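Local coordinates for protein phosphohistidine phosphatase SixA (Escherichia coli, PDB 1UJC) that removes phosphate from phosphohistidine, acting on the HPt domain of the ArcB sensor in the multistep His-Asp phosphorelay, at residues H108-L111 / V112-V116; M127-T130 / S131-A134. One frame throughout, in Å; residues are numbered along the deposited sequence.

Overall arrangement
Contact 1 (108-111 with 112-116) lies where strand 102-107 of the mixed sheet runs into helix 111-119. Contact 2 (127-130 with 131-134) is the turn that leads from the loop after that helix into strand 133-138. Their centres are about 10 Å apart. They meet through Phe128, whose CD2 lies 3.4 Å from CG2 of Val112. Farther along, CG2 of Val116 approaches CB of Ala134 at 4.1 Å. Contact 1 supplies His108 and Leu109 to the tungstate pocket, which also includes Arg7, His8 and Arg55. Contact 2 stays in the second shell, with the nearest atoms of the Thr130 side chain and the tungstate about 5 Å apart.

Contact 1: residues H108-L111 / V112-V116; sequences HLPL and VGYLV. With WO4 (tungstate(VI)ion), chain C.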
loop_
_atom_site.group_PDB
_atom_site.type_symbol
_atom_site.label_atom_id
_atom_site.label_comp_id
_atom_site.label_asym_id
_atom_site.label_seq_id
_atom_site.Cartn_x
_atom_site.Cartn_y
_atom_site.Cartn_z
ATOM N N HIS A 108 4.567 3.800 3.814
ATOM C CA HIS A 108 6.017 3.868 3.913
ATOM C C HIS A 108 6.588 2.885 4.922
ATOM O O HIS A 108 5.855 2.228 5.668
ATOM C CB HIS A 108 6.477 5.258 4.375
ATOM C CG HIS A 108 5.652 6.395 3.862
ATOM N ND1 HIS A 108 6.192 7.424 3.119
ATOM C CD2 HIS A 108 4.344 6.700 4.030
ATOM C CE1 HIS A 108 5.251 8.312 2.853
ATOM N NE2 HIS A 108 4.121 7.897 3.394
ATOM N N LEU A 109 7.916 2.794 4.921
ATOM C CA LEU A 109 8.626 1.977 5.892
ATOM C C LEU A 109 8.612 2.942 7.072
ATOM O O LEU A 109 8.625 4.156 6.877
ATOM C CB LEU A 109 10.083 1.751 5.486
ATOM C CG LEU A 109 10.482 0.977 4.230
ATOM C CD1 LEU A 109 11.994 1.079 4.065
ATOM C CD2 LEU A 109 10.049 -0.467 4.341
ATOM N N PRO A 110 8.598 2.428 8.306
ATOM C CA PRO A 110 8.594 1.008 8.652
ATOM C C PRO A 110 7.170 0.487 8.826
ATOM O O PRO A 110 6.960 -0.709 9.054
ATOM C CB PRO A 110 9.368 0.994 9.958
ATOM C CG PRO A 110 8.833 2.222 10.633
ATOM C CD PRO A 110 8.789 3.257 9.511
ATOM N N LEU A 111 6.202 1.394 8.706
ATOM C CA LEU A 111 4.792 1.051 8.873
ATOM C C LEU A 111 4.302 -0.150 8.063
ATOM O O LEU A 111 3.632 -1.026 8.601
ATOM C CB LEU A 111 3.916 2.270 8.561
ATOM C CG LEU A 111 2.395 2.079 8.632
ATOM C CD1 LEU A 111 2.015 1.265 9.850
ATOM C CD2 LEU A 111 1.723 3.443 8.660
ATOM N N VAL A 112 4.641 -0.198 6.779
ATOM C CA VAL A 112 4.192 -1.295 5.926
ATOM C C VAL A 112 4.598 -2.662 6.463
ATOM O O VAL A 112 3.809 -3.606 6.429
ATOM C CB VAL A 112 4.706 -1.127 4.477
ATOM C CG1 VAL A 112 4.078 0.111 3.853
ATOM C CG2 VAL A 112 6.221 -1.020 4.464
ATOM N N GLY A 113 5.824 -2.763 6.966
ATOM C CA GLY A 113 6.287 -4.025 7.515
ATOM C C GLY A 113 5.513 -4.410 8.765
ATOM O O GLY A 113 5.024 -5.542 8.879
ATOM N N TYR A 114 5.395 -3.468 9.702
ATOM C CA TYR A 114 4.681 -3.704 10.955
ATOM C C TYR A 114 3.200 -3.982 10.719
ATOM O O TYR A 114 2.584 -4.760 11.447
ATOM C CB TYR A 114 4.803 -2.499 11.896
ATOM C CG TYR A 114 6.217 -2.099 12.235
ATOM C CD1 TYR A 114 7.157 -3.045 12.642
ATOM C CD2 TYR A 114 6.613 -0.764 12.167
ATOM C CE1 TYR A 114 8.460 -2.668 12.971
ATOM C CE2 TYR A 114 7.908 -0.379 12.496
ATOM C CZ TYR A 114 8.826 -1.334 12.898
ATOM O OH TYR A 114 10.102 -0.938 13.249
ATOM N N LEU A 115 2.633 -3.332 9.707
ATOM C CA LEU A 115 1.223 -3.517 9.388
ATOM C C LEU A 115 0.919 -4.973 9.063
ATOM O O LEU A 115 -0.069 -5.525 9.549
ATOM C CB LEU A 115 0.818 -2.627 8.210
ATOM C CG LEU A 115 -0.662 -2.665 7.817
ATOM C CD1 LEU A 115 -1.535 -2.327 9.018
ATOM C CD2 LEU A 115 -0.908 -1.675 6.696
ATOM N N VAL A 116 1.758 -5.593 8.233
ATOM C CA VAL A 116 1.558 -6.993 7.876
ATOM C C VAL A 116 1.601 -7.881 9.119
ATOM O O VAL A 116 0.758 -8.759 9.287
ATOM C CB VAL A 116 2.633 -7.492 6.882
ATOM C CG1 VAL A 116 2.488 -8.997 6.666
ATOM C CG2 VAL A 116 2.491 -6.767 5.556
HETATM W W WO4 C . 10.120 5.690 2.666
HETATM O O1 WO4 C . 9.347 4.140 2.659
HETATM O O2 WO4 C . 8.937 6.939 2.882
HETATM O O3 WO4 C . 11.108 5.904 1.264
HETATM O O4 WO4 C . 11.177 5.768 4.034
HETATM O O HOH W 1 8.187 -1.737 6.727
#
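The chain turns from loop into helix here, and the N-H of Val112 bonds to His108 O at 2.9 Å. This is the strand-to-helix junction of the histidine phosphatase fold, and it brings His108 and Leu109 to the bound tungstate. A cis peptide bond precedes Pro110. The first turn of helix 111-119 follows: Tyr114 N bonds to Pro110 O and Leu115 N to Leu111 O, the latter at 2.7 Å. Gly113 N makes a weak bond to Pro110 O, and a water bridges the same two atoms.

Val112 sets CG1 3.3 Å from His108 O, with CG1 anti to its own carbonyl carbon (chi1 -65°). Its other methyl, CG2, meets CD2 of Leu109 at 3.9 Å. Cutting Val112 back to an alanine removes both methyls, which would probably open a gap beside Leu109 and Phe128 and let the Leu109 side chain shift. The Pro110 ring meets the Tyr114 ring at a slant, its CB 3.2 Å from Tyr114 CE2. Neither residue is buried.

The His108 ring is held at both nitrogens. NE2 bonds to Ser51 OG, while ND1 is turned to the tungstate. Arg7 and Arg55 each add a bond to the tungstate through NE, as expected of a pocket for a phosphate-like anion. Leu109 N donates to tungstate O1 at 3.0 Å, nearly straight at 171°. His108 ND1 donates to tungstate O2 at 2.8 Å, with the oxygen in the plane of the ring.

Contact 2: residues M127-T130 / S131-A134; sequences MFTT and SAIA
Thr129 to Ala132 form a type II beta turn, closed by a bond of 3.0 Å from Ala132 N to Thr129 O. Ser131 takes the third position of the turn with a positive phi (72°). Ala132 points its CB back at Thr129, 3.0 Å from the carbonyl O and 3.5 Å from OG1.

Phe128 reaches across from the other arm. Its CZ rests 3.3 Å from CB of Ala134, and CD1 lies 4.1 Å from CB of Ala132. The Ala132 O lies at the ring edge, in its plane. Val112 and Val116 of helix 111-119 also touch the ring, which is therefore buried between that helix and the start of strand 133-138. This strand runs antiparallel to strand 2-7 in the mixed sheet, and Ser131 and Ala132 both make backbone bonds with Arg7, a residue of the tungstate pocket.

A water links the two hydroxyls at the turn. It donates to Thr130 OG1 at 2.9 Å and lies 3.0 Å from Ser131 OG. The Ser131 torsion (chi1 -68°) turns OG away from its own carbonyl carbon and sets it beside the backbone N, where it meets both this water and Ser31 OG of helix 25-40, a hydrogen-bond partner.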
loop_
_atom_site.group_PDB
_atom_site.type_symbol
_atom_site.label_atom_id
_atom_site.label_comp_id
_atom_site.label_asym_id
_atom_site.label_seq_id
_atom_site.Cartn_x
_atom_site.Cartn_y
_atom_site.Cartn_z
ATOM N N MET A 127 10.340 -7.477 4.599
ATOM C CA MET A 127 11.137 -6.437 3.945
ATOM C C MET A 127 10.429 -5.924 2.677
ATOM O O MET A 127 10.055 -6.709 1.803
ATOM C CB MET A 127 12.512 -7.006 3.574
ATOM C CG MET A 127 13.379 -6.082 2.726
ATOM S SD MET A 127 14.172 -4.770 3.668
ATOM C CE MET A 127 15.649 -5.648 4.329
ATOM N N PHE A 128 10.272 -4.605 2.584
ATOM C CA PHE A 128 9.599 -3.951 1.461
ATOM C C PHE A 128 10.521 -3.088 0.589
ATOM O O PHE A 128 11.075 -2.103 1.065
ATOM C CB PHE A 128 8.492 -3.027 1.988
ATOM C CG PHE A 128 7.161 -3.698 2.189
ATOM C CD1 PHE A 128 6.245 -3.779 1.141
ATOM C CD2 PHE A 128 6.801 -4.200 3.433
ATOM C CE1 PHE A 128 4.988 -4.346 1.338
ATOM C CE2 PHE A 128 5.545 -4.769 3.639
ATOM C CZ PHE A 128 4.640 -4.841 2.591
ATOM N N THR A 129 10.683 -3.445 -0.681
ATOM C CA THR A 129 11.492 -2.615 -1.574
ATOM C C THR A 129 10.481 -1.597 -2.111
ATOM O O THR A 129 9.274 -1.822 -1.999
ATOM C CB THR A 129 12.073 -3.425 -2.742
ATOM O OG1 THR A 129 11.016 -3.826 -3.622
ATOM C CG2 THR A 129 12.787 -4.670 -2.219
ATOM N N THR A 130 10.940 -0.486 -2.681
ATOM C CA THR A 130 9.991 0.507 -3.184
ATOM C C THR A 130 9.028 -0.081 -4.222
ATOM O O THR A 130 9.423 -0.878 -5.070
ATOM C CB THR A 130 10.713 1.744 -3.787
ATOM O OG1 THR A 130 11.683 1.319 -4.751
ATOM C CG2 THR A 130 11.404 2.546 -2.692
ATOM N N SER A 131 7.760 0.317 -4.129
ATOM C CA SER A 131 6.705 -0.151 -5.030
ATOM C C SER A 131 6.294 -1.606 -4.803
ATOM O O SER A 131 5.381 -2.097 -5.461
ATOM C CB SER A 131 7.119 0.029 -6.496
ATOM O OG SER A 131 7.200 1.398 -6.854
ATOM N N ALA A 132 6.962 -2.292 -3.879
ATOM C CA ALA A 132 6.641 -3.688 -3.581
ATOM C C ALA A 132 5.245 -3.787 -2.969
ATOM O O ALA A 132 4.799 -2.874 -2.279
ATOM C CB ALA A 132 7.674 -4.274 -2.623
ATOM N N ILE A 133 4.564 -4.900 -3.210
ATOM C CA ILE A 133 3.215 -5.081 -2.689
ATOM C C ILE A 133 3.026 -6.376 -1.910
ATOM O O ILE A 133 3.432 -7.450 -2.353
ATOM C CB ILE A 133 2.175 -5.061 -3.829
ATOM C CG1 ILE A 133 2.159 -3.687 -4.500
ATOM C CG2 ILE A 133 0.789 -5.391 -3.286
ATOM C CD1 ILE A 133 1.236 -3.609 -5.699
ATOM N N ALA A 134 2.397 -6.262 -0.748
ATOM C CA ALA A 134 2.124 -7.424 0.082
ATOM C C ALA A 134 0.630 -7.701 0.025
ATOM O O ALA A 134 -0.185 -6.781 0.119
ATOM C CB ALA A 134 2.554 -7.162 1.513
HETATM O O HOH W 2 10.093 2.162 -7.027
#